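Local structure of enoyl-CoA hydratase/isomerase family protein (3OT6) at residues 49-54 with 91-96; 6-11 with 35-40; 75-80 with 226-231; 112-117 with 145-150. The protein probably acts on acyl-CoA thioesters, as enoyl-CoA hydratases and isomerases do, though its own substrate and reaction are not established. All coordinates share one frame; numbering follows the deposited sequence.

Contact 1: residues 49-54 with 91-96; sequences AIVIVT and LSHPFP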
loop_
_atom_site.group_PDB
_atom_site.type_symbol
_atom_site.label_atom_id
_atom_site.label_comp_id
_atom_site.label_asym_id
_atom_site.label_seq_id
_atom_site.Cartn_x
_atom_site.Cartn_y
_atom_site.Cartn_z
ATOM N N ALA A 49 -14.284 -9.619 -5.281
ATOM C CA ALA A 49 -13.292 -9.665 -6.340
ATOM C C ALA A 49 -11.843 -9.790 -5.820
ATOM O O ALA A 49 -11.517 -9.260 -4.752
ATOM C CB ALA A 49 -13.452 -8.406 -7.240
ATOM N N ILE A 50 -10.985 -10.458 -6.575
ATOM C CA ILE A 50 -9.588 -10.238 -6.422
ATOM C C ILE A 50 -9.246 -8.749 -6.745
ATOM O O ILE A 50 -9.695 -8.210 -7.776
ATOM C CB ILE A 50 -8.797 -11.213 -7.278
ATOM C CG1 ILE A 50 -8.996 -12.611 -6.687
ATOM C CG2 ILE A 50 -7.287 -10.861 -7.188
ATOM C CD1 ILE A 50 -8.607 -13.747 -7.612
ATOM N N VAL A 51 -8.530 -8.064 -5.842
ATOM C CA VAL A 51 -8.301 -6.610 -6.014
ATOM C C VAL A 51 -6.904 -6.421 -6.541
ATOM O O VAL A 51 -5.979 -7.128 -6.122
ATOM C CB VAL A 51 -8.420 -5.821 -4.684
ATOM C CG1 VAL A 51 -7.891 -4.391 -4.870
ATOM C CG2 VAL A 51 -9.921 -5.786 -4.145
ATOM N N ILE A 52 -6.774 -5.548 -7.545
ATOM C CA ILE A 52 -5.465 -5.039 -8.058
ATOM C C ILE A 52 -5.415 -3.505 -7.823
ATOM O O ILE A 52 -6.188 -2.786 -8.426
ATOM C CB ILE A 52 -5.295 -5.246 -9.548
ATOM C CG1 ILE A 52 -5.185 -6.701 -9.897
ATOM C CG2 ILE A 52 -3.949 -4.657 -10.003
ATOM C CD1 ILE A 52 -4.907 -6.927 -11.456
ATOM N N VAL A 53 -4.535 -3.019 -6.955
ATOM C CA VAL A 53 -4.368 -1.593 -6.739
ATOM C C VAL A 53 -3.171 -1.192 -7.603
ATOM O O VAL A 53 -2.142 -1.863 -7.590
ATOM C CB VAL A 53 -4.064 -1.250 -5.234
ATOM C CG1 VAL A 53 -3.827 0.258 -5.038
ATOM C CG2 VAL A 53 -5.192 -1.672 -4.315
ATOM N N THR A 54 -3.308 -0.114 -8.372
ATOM C CA THR A 54 -2.228 0.384 -9.229
ATOM C C THR A 54 -2.277 1.921 -9.287
ATOM O O THR A 54 -3.200 2.542 -8.768
ATOM C CB THR A 54 -2.277 -0.283 -10.687
ATOM O OG1 THR A 54 -0.999 -0.106 -11.338
ATOM C CG2 THR A 54 -3.391 0.319 -11.585
ATOM N N LEU A 91 -4.964 -5.163 4.918
ATOM C CA LEU A 91 -4.347 -6.405 5.407
ATOM C C LEU A 91 -5.413 -7.325 5.981
ATOM O O LEU A 91 -5.172 -8.516 6.220
ATOM C CB LEU A 91 -3.307 -6.099 6.462
ATOM C CG LEU A 91 -2.015 -5.481 5.909
ATOM C CD1 LEU A 91 -1.296 -4.767 7.050
ATOM C CD2 LEU A 91 -1.185 -6.610 5.397
ATOM N N SER A 92 -6.605 -6.785 6.205
ATOM C CA SER A 92 -7.659 -7.674 6.710
ATOM C C SER A 92 -8.761 -7.867 5.646
ATOM O O SER A 92 -9.771 -8.471 5.923
ATOM C CB SER A 92 -8.193 -7.264 8.068
ATOM O OG SER A 92 -8.580 -5.957 8.030
ATOM N N HIS A 93 -8.464 -7.491 4.399
ATOM C CA HIS A 93 -9.440 -7.578 3.372
ATOM C C HIS A 93 -9.857 -9.036 3.089
ATOM O O HIS A 93 -9.012 -9.910 2.939
ATOM C CB HIS A 93 -8.891 -6.907 2.110
ATOM C CG HIS A 93 -9.929 -6.644 1.065
ATOM N ND1 HIS A 93 -10.964 -5.744 1.265
ATOM C CD2 HIS A 93 -10.119 -7.187 -0.169
ATOM C CE1 HIS A 93 -11.719 -5.707 0.180
ATOM N NE2 HIS A 93 -11.239 -6.582 -0.700
ATOM N N PRO A 94 -11.148 -9.282 2.888
ATOM C CA PRO A 94 -11.583 -10.680 2.755
ATOM C C PRO A 94 -11.174 -11.413 1.470
ATOM O O PRO A 94 -11.247 -12.645 1.421
ATOM C CB PRO A 94 -13.094 -10.616 2.961
ATOM C CG PRO A 94 -13.502 -9.211 2.677
ATOM C CD PRO A 94 -12.261 -8.331 2.965
ATOM N N PHE A 95 -10.669 -10.685 0.481
ATOM C CA PHE A 95 -10.184 -11.283 -0.771
ATOM C C PHE A 95 -8.743 -10.765 -1.017
ATOM O O PHE A 95 -8.333 -9.753 -0.414
ATOM C CB PHE A 95 -11.131 -10.944 -1.969
ATOM C CG PHE A 95 -12.528 -11.295 -1.700
ATOM C CD1 PHE A 95 -13.002 -12.561 -2.024
ATOM C CD2 PHE A 95 -13.368 -10.403 -1.035
ATOM C CE1 PHE A 95 -14.292 -12.926 -1.710
ATOM C CE2 PHE A 95 -14.656 -10.763 -0.701
ATOM C CZ PHE A 95 -15.112 -12.041 -1.021
ATOM N N PRO A 96 -7.987 -11.452 -1.891
ATOM C CA PRO A 96 -6.605 -11.125 -2.097
ATOM C C PRO A 96 -6.433 -9.707 -2.657
ATOM O O PRO A 96 -7.194 -9.303 -3.535
ATOM C CB PRO A 96 -6.156 -12.196 -3.120
ATOM C CG PRO A 96 -7.055 -13.422 -2.782
ATOM C CD PRO A 96 -8.366 -12.694 -2.609
HETATM O O HOH W 1 -12.533 -7.694 -3.000
#

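Contact 2: residues 6-11 with 35-40; sequences DLVSYH and IAFNAA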
loop_
_atom_site.group_PDB
_atom_site.type_symbol
_atom_site.label_atom_id
_atom_site.label_comp_id
_atom_site.label_asym_id
_atom_site.label_seq_id
_atom_site.Cartn_x
_atom_site.Cartn_y
_atom_site.Cartn_z
ATOM N N ASP A 6 -12.752 9.452 -10.166
ATOM C CA ASP A 6 -11.519 9.654 -10.928
ATOM C C ASP A 6 -10.283 9.466 -10.056
ATOM O O ASP A 6 -9.316 8.896 -10.541
ATOM C CB ASP A 6 -11.485 10.999 -11.691
ATOM C CG ASP A 6 -12.779 11.245 -12.538
ATOM O OD1 ASP A 6 -13.198 10.312 -13.291
ATOM O OD2 ASP A 6 -13.376 12.355 -12.422
ATOM N N LEU A 7 -10.325 9.933 -8.797
ATOM C CA LEU A 7 -9.265 9.715 -7.783
ATOM C C LEU A 7 -8.797 8.235 -7.616
ATOM O O LEU A 7 -7.588 7.921 -7.758
ATOM C CB LEU A 7 -9.703 10.237 -6.404
ATOM C CG LEU A 7 -9.456 11.703 -6.053
ATOM C CD1 LEU A 7 -9.511 11.885 -4.544
ATOM C CD2 LEU A 7 -8.144 12.273 -6.627
ATOM N N VAL A 8 -9.739 7.356 -7.265
ATOM C CA VAL A 8 -9.483 5.956 -7.339
ATOM C C VAL A 8 -10.593 5.403 -8.251
ATOM O O VAL A 8 -11.746 5.280 -7.803
ATOM C CB VAL A 8 -9.496 5.303 -5.890
ATOM C CG1 VAL A 8 -9.424 3.824 -5.961
ATOM C CG2 VAL A 8 -8.372 5.904 -4.950
ATOM N N SER A 9 -10.291 5.140 -9.530
ATOM C CA SER A 9 -11.320 4.563 -10.419
ATOM C C SER A 9 -11.554 3.063 -10.099
ATOM O O SER A 9 -10.617 2.341 -9.696
ATOM C CB SER A 9 -10.940 4.726 -11.870
ATOM O OG SER A 9 -9.795 3.919 -12.100
ATOM N N TYR A 10 -12.785 2.584 -10.247
ATOM C CA TYR A 10 -13.050 1.174 -10.011
ATOM C C TYR A 10 -13.472 0.476 -11.293
ATOM O O TYR A 10 -14.480 0.775 -11.872
ATOM C CB TYR A 10 -14.139 1.051 -8.961
ATOM C CG TYR A 10 -14.500 -0.356 -8.550
ATOM C CD1 TYR A 10 -13.908 -0.949 -7.432
ATOM C CD2 TYR A 10 -15.475 -1.084 -9.245
ATOM C CE1 TYR A 10 -14.240 -2.243 -7.042
ATOM C CE2 TYR A 10 -15.812 -2.379 -8.856
ATOM C CZ TYR A 10 -15.184 -2.946 -7.764
ATOM O OH TYR A 10 -15.511 -4.204 -7.368
ATOM N N HIS A 11 -12.748 -0.514 -11.729
ATOM C CA HIS A 11 -13.307 -1.279 -12.824
ATOM C C HIS A 11 -13.284 -2.784 -12.536
ATOM O O HIS A 11 -12.262 -3.310 -12.221
ATOM C CB HIS A 11 -12.654 -0.870 -14.168
ATOM C CG HIS A 11 -12.315 -2.034 -15.058
ATOM N ND1 HIS A 11 -13.131 -2.446 -16.102
ATOM C CD2 HIS A 11 -11.245 -2.888 -15.054
ATOM C CE1 HIS A 11 -12.577 -3.501 -16.694
ATOM N NE2 HIS A 11 -11.432 -3.787 -16.079
ATOM N N ILE A 35 -10.798 8.214 1.362
ATOM C CA ILE A 35 -12.216 8.063 1.250
ATOM C C ILE A 35 -12.552 7.333 -0.079
ATOM O O ILE A 35 -13.332 6.365 -0.108
ATOM C CB ILE A 35 -12.902 9.402 1.306
ATOM C CG1 ILE A 35 -12.797 9.982 2.734
ATOM C CG2 ILE A 35 -14.368 9.192 0.969
ATOM C CD1 ILE A 35 -13.261 11.395 2.852
ATOM N N ALA A 36 -11.941 7.769 -1.164
ATOM C CA ALA A 36 -12.140 7.097 -2.437
ATOM C C ALA A 36 -11.780 5.654 -2.269
ATOM O O ALA A 36 -12.563 4.815 -2.690
ATOM C CB ALA A 36 -11.314 7.746 -3.557
ATOM N N PHE A 37 -10.617 5.351 -1.649
ATOM C CA PHE A 37 -10.110 3.964 -1.484
ATOM C C PHE A 37 -11.071 3.121 -0.670
ATOM O O PHE A 37 -11.367 2.011 -1.043
ATOM C CB PHE A 37 -8.718 3.932 -0.791
ATOM C CG PHE A 37 -7.596 3.679 -1.714
ATOM C CD1 PHE A 37 -6.599 4.644 -1.889
ATOM C CD2 PHE A 37 -7.521 2.473 -2.428
ATOM C CE1 PHE A 37 -5.558 4.433 -2.793
ATOM C CE2 PHE A 37 -6.515 2.241 -3.323
ATOM C CZ PHE A 37 -5.514 3.233 -3.530
ATOM N N ASN A 38 -11.548 3.636 0.457
ATOM C CA ASN A 38 -12.526 2.920 1.231
ATOM C C ASN A 38 -13.812 2.608 0.434
ATOM O O ASN A 38 -14.380 1.496 0.598
ATOM C CB ASN A 38 -12.834 3.666 2.512
ATOM C CG ASN A 38 -11.677 3.573 3.515
ATOM O OD1 ASN A 38 -11.227 2.462 3.856
ATOM N ND2 ASN A 38 -11.178 4.731 3.978
ATOM N N ALA A 39 -14.224 3.542 -0.443
ATOM C CA ALA A 39 -15.449 3.386 -1.193
ATOM C C ALA A 39 -15.183 2.333 -2.245
ATOM O O ALA A 39 -16.015 1.482 -2.487
ATOM C CB ALA A 39 -15.896 4.686 -1.831
ATOM N N ALA A 40 -13.980 2.321 -2.794
ATOM C CA ALA A 40 -13.667 1.356 -3.840
ATOM C C ALA A 40 -13.559 -0.009 -3.250
ATOM O O ALA A 40 -13.749 -0.974 -3.952
ATOM C CB ALA A 40 -12.371 1.712 -4.641
#

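Contact 3: residues 75-80 with 226-231; sequences AAINLV and QDRQHM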
loop_
_atom_site.group_PDB
_atom_site.type_symbol
_atom_site.label_atom_id
_atom_site.label_comp_id
_atom_site.label_asym_id
_atom_site.label_seq_id
_atom_site.Cartn_x
_atom_site.Cartn_y
_atom_site.Cartn_z
ATOM N N ALA A 75 -4.716 17.939 11.242
ATOM C CA ALA A 75 -4.906 17.439 9.912
ATOM C C ALA A 75 -3.876 16.358 9.686
ATOM O O ALA A 75 -4.186 15.363 9.115
ATOM C CB ALA A 75 -4.721 18.537 8.935
ATOM N N ALA A 76 -2.639 16.544 10.151
ATOM C CA ALA A 76 -1.601 15.537 10.011
ATOM C C ALA A 76 -2.000 14.304 10.796
ATOM O O ALA A 76 -1.870 13.190 10.311
ATOM C CB ALA A 76 -0.298 16.074 10.504
ATOM N N ILE A 77 -2.513 14.498 11.998
ATOM C CA ILE A 77 -2.843 13.394 12.862
ATOM C C ILE A 77 -4.007 12.567 12.285
ATOM O O ILE A 77 -3.977 11.314 12.363
ATOM C CB ILE A 77 -3.167 13.877 14.257
ATOM C CG1 ILE A 77 -1.871 14.259 14.987
ATOM C CG2 ILE A 77 -3.983 12.819 15.060
ATOM C CD1 ILE A 77 -2.118 14.941 16.370
ATOM N N ASN A 78 -4.973 13.247 11.670
ATOM C CA ASN A 78 -6.149 12.593 11.212
ATOM C C ASN A 78 -5.812 11.920 9.883
ATOM O O ASN A 78 -6.295 10.806 9.588
ATOM C CB ASN A 78 -7.346 13.563 11.080
ATOM C CG ASN A 78 -8.436 12.991 10.154
ATOM O OD1 ASN A 78 -8.494 13.315 8.915
ATOM N ND2 ASN A 78 -9.264 12.053 10.715
ATOM N N LEU A 79 -4.941 12.563 9.109
ATOM C CA LEU A 79 -4.533 11.993 7.858
ATOM C C LEU A 79 -3.760 10.671 8.089
ATOM O O LEU A 79 -4.030 9.663 7.420
ATOM C CB LEU A 79 -3.737 12.982 6.973
ATOM C CG LEU A 79 -3.200 12.470 5.609
ATOM C CD1 LEU A 79 -4.293 11.976 4.665
ATOM C CD2 LEU A 79 -2.358 13.505 4.844
ATOM N N VAL A 80 -2.820 10.663 9.031
ATOM C CA VAL A 80 -2.015 9.474 9.186
ATOM C C VAL A 80 -2.864 8.413 9.814
ATOM O O VAL A 80 -2.722 7.235 9.465
ATOM C CB VAL A 80 -0.748 9.747 10.018
ATOM C CG1 VAL A 80 -0.116 8.384 10.623
ATOM C CG2 VAL A 80 0.176 10.621 9.205
ATOM N N GLN A 226 -1.527 5.142 19.583
ATOM C CA GLN A 226 -0.277 5.745 19.972
ATOM C C GLN A 226 0.190 6.873 19.049
ATOM O O GLN A 226 0.778 7.808 19.524
ATOM C CB GLN A 226 0.811 4.686 20.089
ATOM C CG GLN A 226 0.866 4.096 21.458
ATOM C CD GLN A 226 1.362 5.151 22.511
ATOM O OE1 GLN A 226 2.538 5.636 22.474
ATOM N NE2 GLN A 226 0.455 5.518 23.431
ATOM N N ASP A 227 -0.049 6.756 17.748
ATOM C CA ASP A 227 0.429 7.705 16.783
ATOM C C ASP A 227 -0.407 8.971 16.851
ATOM O O ASP A 227 0.129 10.069 16.731
ATOM C CB ASP A 227 0.415 7.122 15.352
ATOM C CG ASP A 227 1.593 6.165 15.073
ATOM O OD1 ASP A 227 2.620 6.249 15.778
ATOM O OD2 ASP A 227 1.508 5.332 14.139
ATOM N N ARG A 228 -1.723 8.820 17.022
ATOM C CA ARG A 228 -2.613 9.941 17.355
ATOM C C ARG A 228 -2.104 10.753 18.532
ATOM O O ARG A 228 -1.875 11.949 18.420
ATOM C CB ARG A 228 -3.988 9.427 17.729
ATOM C CG ARG A 228 -4.947 9.423 16.616
ATOM C CD ARG A 228 -6.393 9.324 17.145
ATOM N NE ARG A 228 -7.162 8.356 16.344
ATOM C CZ ARG A 228 -7.800 8.654 15.203
ATOM N NH1 ARG A 228 -7.771 9.920 14.725
ATOM N NH2 ARG A 228 -8.459 7.685 14.533
ATOM N N GLN A 229 -1.968 10.098 19.669
ATOM C CA GLN A 229 -1.496 10.756 20.881
ATOM C C GLN A 229 -0.046 11.282 20.759
ATOM O O GLN A 229 0.216 12.414 21.122
ATOM C CB GLN A 229 -1.630 9.813 22.090
ATOM C CG GLN A 229 -3.051 9.162 22.273
ATOM C CD GLN A 229 -3.038 7.950 23.265
ATOM O OE1 GLN A 229 -2.433 8.034 24.348
ATOM N NE2 GLN A 229 -3.711 6.828 22.892
ATOM N N HIS A 230 0.888 10.486 20.235
ATOM C CA HIS A 230 2.312 10.854 20.316
ATOM C C HIS A 230 3.199 10.943 19.067
ATOM O O HIS A 230 4.378 11.121 19.211
ATOM C CB HIS A 230 3.023 10.034 21.400
ATOM C CG HIS A 230 2.450 10.246 22.771
ATOM N ND1 HIS A 230 2.473 11.478 23.405
ATOM C CD2 HIS A 230 1.809 9.393 23.614
ATOM C CE1 HIS A 230 1.882 11.365 24.587
ATOM N NE2 HIS A 230 1.467 10.112 24.736
HETATM N N MSE A 231 2.665 10.848 17.860
HETATM C CA MSE A 231 3.531 10.830 16.698
HETATM C C MSE A 231 4.212 12.155 16.497
HETATM O O MSE A 231 5.279 12.220 15.932
HETATM C CB MSE A 231 2.776 10.471 15.410
HETATM C CG MSE A 231 1.889 11.573 14.807
HETATM SE SE MSE A 231 1.074 10.853 13.214
HETATM C CE MSE A 231 0.981 12.426 12.089
#

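Contact 4: residues 112-117 with 145-150; sequences LLLSAD and ELARDR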
loop_
_atom_site.group_PDB
_atom_site.type_symbol
_atom_site.label_atom_id
_atom_site.label_comp_id
_atom_site.label_asym_id
_atom_site.label_seq_id
_atom_site.Cartn_x
_atom_site.Cartn_y
_atom_site.Cartn_z
ATOM N N LEU A 112 1.798 1.082 0.936
ATOM C CA LEU A 112 0.710 0.369 0.301
ATOM C C LEU A 112 1.187 -1.018 -0.101
ATOM O O LEU A 112 0.383 -1.957 -0.012
ATOM C CB LEU A 112 0.162 1.088 -0.930
ATOM C CG LEU A 112 -0.439 2.461 -0.734
ATOM C CD1 LEU A 112 -0.922 2.958 -2.143
ATOM C CD2 LEU A 112 -1.561 2.353 0.221
ATOM N N LEU A 113 2.444 -1.150 -0.561
ATOM C CA LEU A 113 3.020 -2.472 -0.926
ATOM C C LEU A 113 3.201 -3.444 0.272
ATOM O O LEU A 113 3.263 -4.688 0.101
ATOM C CB LEU A 113 4.356 -2.326 -1.670
ATOM C CG LEU A 113 4.427 -1.418 -2.922
ATOM C CD1 LEU A 113 5.866 -0.910 -3.094
ATOM C CD2 LEU A 113 3.924 -2.210 -4.137
ATOM N N LEU A 114 3.336 -2.868 1.461
ATOM C CA LEU A 114 3.472 -3.600 2.680
ATOM C C LEU A 114 2.090 -3.963 3.273
ATOM O O LEU A 114 2.015 -4.567 4.347
ATOM C CB LEU A 114 4.321 -2.780 3.673
ATOM C CG LEU A 114 5.756 -2.464 3.178
ATOM C CD1 LEU A 114 6.680 -1.954 4.292
ATOM C CD2 LEU A 114 6.428 -3.654 2.482
ATOM N N SER A 115 1.007 -3.644 2.564
ATOM C CA SER A 115 -0.322 -3.820 3.108
ATOM C C SER A 115 -1.134 -4.836 2.277
ATOM O O SER A 115 -2.328 -4.904 2.410
ATOM C CB SER A 115 -1.050 -2.483 3.048
ATOM O OG SER A 115 -0.389 -1.542 3.859
ATOM N N ALA A 116 -0.502 -5.601 1.411
ATOM C CA ALA A 116 -1.209 -6.312 0.368
ATOM C C ALA A 116 -0.795 -7.793 0.440
ATOM O O ALA A 116 0.131 -8.183 1.198
ATOM C CB ALA A 116 -0.795 -5.725 -1.013
ATOM N N ASP A 117 -1.400 -8.588 -0.435
ATOM C CA ASP A 117 -1.171 -10.030 -0.447
ATOM C C ASP A 117 -0.100 -10.482 -1.421
ATOM O O ASP A 117 0.522 -11.508 -1.190
ATOM C CB ASP A 117 -2.479 -10.730 -0.652
ATOM C CG ASP A 117 -3.394 -10.480 0.523
ATOM O OD1 ASP A 117 -2.986 -10.932 1.652
ATOM O OD2 ASP A 117 -4.442 -9.780 0.335
ATOM N N GLU A 145 5.794 -0.694 12.099
ATOM C CA GLU A 145 5.213 -2.016 12.283
ATOM C C GLU A 145 4.788 -2.695 10.956
ATOM O O GLU A 145 4.978 -3.920 10.794
ATOM C CB GLU A 145 4.082 -1.982 13.330
ATOM C CG GLU A 145 4.561 -1.704 14.816
ATOM C CD GLU A 145 5.806 -2.515 15.238
ATOM O OE1 GLU A 145 5.947 -3.673 14.804
ATOM O OE2 GLU A 145 6.683 -1.981 15.999
ATOM N N LEU A 146 4.309 -1.913 9.983
ATOM C CA LEU A 146 4.091 -2.457 8.642
ATOM C C LEU A 146 5.398 -2.877 8.030
ATOM O O LEU A 146 5.469 -3.883 7.346
ATOM C CB LEU A 146 3.447 -1.427 7.729
ATOM C CG LEU A 146 1.994 -0.971 8.035
ATOM C CD1 LEU A 146 1.638 0.256 7.178
ATOM C CD2 LEU A 146 1.042 -2.060 7.744
ATOM N N ALA A 147 6.462 -2.121 8.255
ATOM C CA ALA A 147 7.746 -2.463 7.626
ATOM C C ALA A 147 8.362 -3.663 8.320
ATOM O O ALA A 147 8.875 -4.580 7.683
ATOM C CB ALA A 147 8.658 -1.318 7.633
ATOM N N ARG A 148 8.200 -3.713 9.632
ATOM C CA ARG A 148 8.808 -4.772 10.405
ATOM C C ARG A 148 8.276 -6.103 9.974
ATOM O O ARG A 148 9.002 -7.087 9.945
ATOM C CB ARG A 148 8.570 -4.571 11.900
ATOM C CG ARG A 148 9.520 -5.459 12.733
ATOM C CD ARG A 148 9.186 -5.536 14.235
ATOM N NE ARG A 148 8.934 -4.237 14.880
ATOM C CZ ARG A 148 9.907 -3.473 15.373
ATOM N NH1 ARG A 148 11.224 -3.895 15.307
ATOM N NH2 ARG A 148 9.552 -2.297 15.934
ATOM N N ASP A 149 6.997 -6.137 9.641
ATOM C CA ASP A 149 6.332 -7.381 9.449
ATOM C C ASP A 149 6.625 -7.928 8.084
ATOM O O ASP A 149 6.535 -9.138 7.921
ATOM C CB ASP A 149 4.789 -7.248 9.650
ATOM C CG ASP A 149 4.114 -8.618 9.823
ATOM O OD1 ASP A 149 4.436 -9.292 10.844
ATOM O OD2 ASP A 149 3.342 -9.053 8.926
ATOM N N ARG A 150 6.955 -7.079 7.103
ATOM C CA ARG A 150 7.137 -7.559 5.724
ATOM C C ARG A 150 8.592 -7.532 5.190
ATOM O O ARG A 150 8.935 -8.290 4.263
ATOM C CB ARG A 150 6.261 -6.752 4.710
ATOM C CG ARG A 150 6.157 -7.445 3.284
ATOM C CD ARG A 150 5.313 -8.790 3.312
ATOM N NE ARG A 150 3.965 -8.420 3.715
ATOM C CZ ARG A 150 2.923 -8.279 2.899
ATOM N NH1 ARG A 150 2.994 -8.571 1.607
ATOM N NH2 ARG A 150 1.785 -7.858 3.399
HETATM O O HOH W 2 3.299 -5.323 6.524
#

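Contact 1: residues 49-54 with 91-96
The parallel pairing of strand 50-54 with strand 97-100 in the main sheet of the crotonase fold begins where Val51 meets Pro96. Helices 66-71 and 73-91 lie in the connection between the two strands, and the loop 91-96 carries the chain from the second of them back to the sheet. Val51 N donates to Pro96 O over 2.9 Å, with an almost straight N-H...O angle of 172° and the donor nearly in line with the carbonyl bond. Val51 pairs further on with Ile98, which places the bond from Pro96 at the entry to the strand. Next to it, Ile50 and Pro96 cross at a slant, CG1 of Ile50 lying 4.1 Å from the ring carbon CD of Pro96. Val51 CG2, anti to the carbonyl carbon and beside the backbone N, stands 3.8 Å from NE2 of His93; the two side chains cross at about a right angle. Helix 202-230 reaches the same loop: Lys209 donates to the carbonyl of His93, and Met202 and His205 touch Pro96. Phe95 CB comes to 3.3 Å from Ala49 O, while Ala49 N sits over one face of the Phe95 ring. A water completes the join, donating to Ala49 O at 2.6 Å and lying in the plane of the His93 imidazole, at its edge, 2.9 Å from NE2.

Contact 2: residues 6-11 with 35-40
Val8 supplies most of the apolar contact, its two methyls going to different residues of helix 31-46. CG2 rests 3.7 Å from CB of Ala36, and CG1 reaches Ala40 CB, one helical turn on, at 3.9 Å. Val8 CG1 is anti to the backbone N (chi1 172°), which turns it along the helix toward Ala40. Leu7, in the short helix just before the strand, adds a looser touch of its CB on Ala36 CB at 4.1 Å. A CH-pi contact follows: CG2 of Val8 sits over one face of the Phe37 ring, 3.9 Å from its centroid and 15° off the normal, displaced toward the rim. The side chains of Val8 and Phe37 cross at about a right angle. Strand 8-13 is the outermost strand of the main sheet within the chain, and helix 31-46 follows the hairpin it forms with strand 16-21, in the strand-strand-helix order of the crotonase fold. The helix lies almost parallel to the strand, the short segments diverging by 13° with their axes 8.3 Å apart at closest. Small alanines at positions 36 and 40 face the strand at this approach. At the far end the Tyr10 ring meets a carbonyl, CE1 lying 3.4 Å from Ala40 O. The Tyr10 hydroxyl bonds Asp47 OD2 just beyond the helix.

Contact 3: residues 75-80 with 226-231
The tip of Met231, modelled as selenomethionine, meets Val80 where the C-terminal end of helix 202-230 packs against helix 73-91, two long helices of the crotonase fold. The side chains run tip to tip: Met231 CE touches Val80 CG2 at 3.5 Å, and SE lies 3.8 Å from Val80 CG1. The same methyl reaches the backbone of helix 73-91, with CE 3.4 Å from Ala76 O, and is 4.2 Å from Ala76 CB. Met231 CG stands between the backbone N and the carbonyl carbon (chi1 75°), and the chain bends at its last torsion, which places CE. Beside it, Ile77 crosses Arg228 at a slant. Ile77 CG2 packs 3.9 Å from Arg228 CG, on the aliphatic part of the arginine. Ile77 CD1 meets the backbone, 3.6 Å from Arg228 O. Arg228 NE makes a salt bridge with Glu225. Farther out, Met69 of helix 66-71 touches both Ala76 and Val80, and His140 lies against Val80 and Asp227. Helix 202-230 is tied to the start of helix 141-150 by Asp227, whose OD1 accepts from His141 N and OD2 from Ala142 N.

Contact 4: residues 112-117 with 145-150
Arg150 holds the carbonyl of Ala116 with both terminal nitrogens: NH2 donates to Ala116 O at 2.8 Å and NH1 at 2.9 Å. Sharing one acceptor bends both bonds, to N-H...O angles of 148° and 139°, though the oxygen stays close to the guanidinium plane. NH2 lies in the carbonyl plane and NH1 is tilted from it. The arginine chain is bent at chi2 and chi3, placing CD and NE, and Leu114 C and Leu113 O lie over one guanidinium face. The Asp117 carboxylate makes salt bridges to Lys209 and Arg213 of helix 202-230. A water forms a second link, donating to Leu114 O at 2.6 Å and Leu146 O at 2.7 Å; the carbonyl of Leu146 is thereby joined to the chain leaving helix 108-113. Packing centres on Leu114. Its CD1 presses to 3.5 Å from Ala147 CA, while CD2 meets Arg150 CB at 3.8 Å, the two side chains sliding past each other in opposite directions. Behind this, Leu146 touches Ala87 and Leu91 of helix 73-91. The whole joins helix 141-150 to the turn between helix 108-113 and strand 118-122 of the main sheet, a helix-to-strand connection of the crotonase fold; in relatives the N-terminal end of the helix corresponding to 108-113 lends an N-H to the oxyanion hole.

In the fold
Contacts 2, 1 and 4 follow one another along the chain, whereas contact 3 alternates with contact 1 and spans contact 4, tying residues 75-80 to the C-terminal end. Contacts 1 and 2 share the main sheet: their centres lie 13 Å apart, and Val53 of strand 50-54 packs on Phe37 of helix 31-46. The centres of contacts 1 and 4 lie 14 Å apart; Leu91 meets Ser115, Leu146 and Arg150, and Pro96 packs on Asp117. Contact 3 stands off, its centre 26 Å from that of contact 1 and 19 Å from that of contact 4, but belongs to the same helices 73-91 and 202-230 that flank them. Together they sample one crotonase-type domain, from edge strand 8-13 to helix 202-230.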